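Local coordinates for mandelate racemase/muconate lactonizing protein (Paenibacillus sp., PDB 3V5C) that probably dehydrates galacturonate as a magnesium-dependent member of the enolase superfamily, at residues Cys43-Ala48 with Tyr313-Gly318. The protein carries 1 engineered substitution. Residues are numbered along the deposited sequence; the frame is centred on the assembly and turned at random.
Sequences CTVDIA and YGNAYG
Val-45 sets both its methyl groups against the side-chain oxygen of Asn-315, with OD1 3.8 Å from both CG1 and CG2, and the two side chains cross at about a right angle. CG1, held anti to the backbone N (chi1 178°), also reaches Tyr-317 CB at 3.9 Å, while CG2 meets Ala-316 CB at 4.2 Å. Further along the strand, Ile-47 CD1 approaches Tyr-317 CD2 obliquely at 4.2 Å; Tyr-97 packs edge-to-face with the same ring. Asn-315 OD1 also accepts a weak capping bond from Tyr-317 N (2.9 Å, 128°) ahead of helix 317-325. In this enolase-fold protein the contact joins strand 42-52, in the antiparallel sheet of the capping domain, to the C-terminal barrel, at the loop that runs from strand 307-308 into helix 317-325. No direct hydrogen bond links the two segments; water does so instead. Asn-315 ND2 donates to a water that in turn donates to Asp-46 O. A second water bridges Ala-316 N and Thr-44 O, and two more tie Gly-314 O to Thr-44, one through its N and one through its O, so that Thr-44 O and Gly-314 O each accept from two waters.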
loop_
_atom_site.group_PDB
_atom_site.type_symbol
_atom_site.label_atom_id
_atom_site.label_comp_id
_atom_site.label_asym_id
_atom_site.label_seq_id
_atom_site.Cartn_x
_atom_site.Cartn_y
_atom_site.Cartn_z
ATOM N N CYS A 43 -14.338 3.991 -5.968
ATOM C CA CYS A 43 -13.419 3.898 -4.831
ATOM C C CYS A 43 -13.999 4.666 -3.667
ATOM O O CYS A 43 -14.685 5.670 -3.863
ATOM C CB CYS A 43 -12.038 4.488 -5.171
ATOM S SG CYS A 43 -11.181 3.666 -6.510
ATOM N N THR A 44 -13.726 4.195 -2.452
ATOM C CA THR A 44 -14.079 4.967 -1.272
ATOM C C THR A 44 -12.924 5.018 -0.301
ATOM O O THR A 44 -12.002 4.190 -0.363
ATOM C CB THR A 44 -15.305 4.402 -0.537
ATOM O OG1 THR A 44 -15.026 3.071 -0.083
ATOM C CG2 THR A 44 -16.508 4.380 -1.455
ATOM N N VAL A 45 -12.973 6.014 0.580
ATOM C CA VAL A 45 -12.031 6.139 1.689
ATOM C C VAL A 45 -12.790 6.579 2.940
ATOM O O VAL A 45 -13.407 7.658 2.971
ATOM C CB VAL A 45 -10.932 7.176 1.406
ATOM C CG1 VAL A 45 -9.994 7.309 2.623
ATOM C CG2 VAL A 45 -10.132 6.802 0.151
ATOM N N ASP A 46 -12.752 5.753 3.980
ATOM C CA ASP A 46 -13.307 6.175 5.265
ATOM C C ASP A 46 -12.312 7.108 5.973
ATOM O O ASP A 46 -11.118 6.791 6.122
ATOM C CB ASP A 46 -13.606 4.964 6.147
ATOM C CG ASP A 46 -14.807 4.156 5.673
ATOM O OD1 ASP A 46 -15.487 4.572 4.702
ATOM O OD2 ASP A 46 -15.074 3.102 6.304
ATOM N N ILE A 47 -12.798 8.271 6.384
ATOM C CA ILE A 47 -11.933 9.309 6.927
ATOM C C ILE A 47 -12.460 9.767 8.278
ATOM O O ILE A 47 -13.669 9.821 8.490
ATOM C CB ILE A 47 -11.897 10.514 5.957
ATOM C CG1 ILE A 47 -11.117 10.151 4.686
ATOM C CG2 ILE A 47 -11.330 11.769 6.628
ATOM C CD1 ILE A 47 -9.646 9.973 4.904
ATOM N N ALA A 48 -11.552 10.069 9.195
ATOM C CA ALA A 48 -11.927 10.785 10.404
ATOM C C ALA A 48 -11.215 12.127 10.449
ATOM O O ALA A 48 -10.088 12.278 9.975
ATOM C CB ALA A 48 -11.592 9.972 11.653
ATOM N N TYR A 313 -4.295 -1.430 -1.662
ATOM C CA TYR A 313 -5.259 -1.522 -2.739
ATOM C C TYR A 313 -6.624 -1.439 -2.112
ATOM O O TYR A 313 -6.871 -2.053 -1.070
ATOM C CB TYR A 313 -5.124 -2.796 -3.568
ATOM C CG TYR A 313 -5.835 -2.650 -4.901
ATOM C CD1 TYR A 313 -5.221 -2.017 -5.968
ATOM C CD2 TYR A 313 -7.148 -3.085 -5.060
ATOM C CE1 TYR A 313 -5.876 -1.873 -7.191
ATOM C CE2 TYR A 313 -7.827 -2.929 -6.277
ATOM C CZ TYR A 313 -7.183 -2.323 -7.331
ATOM O OH TYR A 313 -7.829 -2.157 -8.544
ATOM N N GLY A 314 -7.507 -0.676 -2.743
ATOM C CA GLY A 314 -8.847 -0.475 -2.220
ATOM C C GLY A 314 -8.949 0.755 -1.344
ATOM O O GLY A 314 -10.036 1.128 -0.918
ATOM N N ASN A 315 -7.818 1.397 -1.097
ATOM C CA ASN A 315 -7.831 2.603 -0.279
ATOM C C ASN A 315 -6.795 3.608 -0.762
ATOM O O ASN A 315 -5.576 3.444 -0.547
ATOM C CB ASN A 315 -7.612 2.245 1.196
ATOM C CG ASN A 315 -7.836 3.415 2.115
ATOM O OD1 ASN A 315 -7.528 4.570 1.776
ATOM N ND2 ASN A 315 -8.371 3.130 3.308
ATOM N N ALA A 316 -7.267 4.646 -1.447
ATOM C CA ALA A 316 -6.376 5.622 -2.048
ATOM C C ALA A 316 -5.496 6.286 -1.005
ATOM O O ALA A 316 -4.335 6.591 -1.276
ATOM C CB ALA A 316 -7.161 6.671 -2.835
ATOM N N TYR A 317 -6.036 6.482 0.193
ATOM C CA TYR A 317 -5.289 7.208 1.217
ATOM C C TYR A 317 -3.985 6.495 1.557
ATOM O O TYR A 317 -2.980 7.125 1.862
ATOM C CB TYR A 317 -6.137 7.363 2.475
ATOM C CG TYR A 317 -5.491 8.216 3.542
ATOM C CD1 TYR A 317 -4.677 7.646 4.516
ATOM C CD2 TYR A 317 -5.677 9.595 3.550
ATOM C CE1 TYR A 317 -4.090 8.430 5.492
ATOM C CE2 TYR A 317 -5.079 10.407 4.532
ATOM C CZ TYR A 317 -4.291 9.799 5.492
ATOM O OH TYR A 317 -3.698 10.563 6.465
ATOM N N GLY A 318 -4.002 5.164 1.498
ATOM C CA GLY A 318 -2.831 4.376 1.846
ATOM C C GLY A 318 -1.619 4.616 0.971
ATOM O O GLY A 318 -0.491 4.359 1.389
HETATM O O HOH W 1 -9.967 4.267 -2.325
HETATM O O HOH W 2 -12.437 1.553 -2.425
HETATM O O HOH W 3 -11.380 2.077 1.501
HETATM O O HOH W 4 -9.770 4.508 5.479
#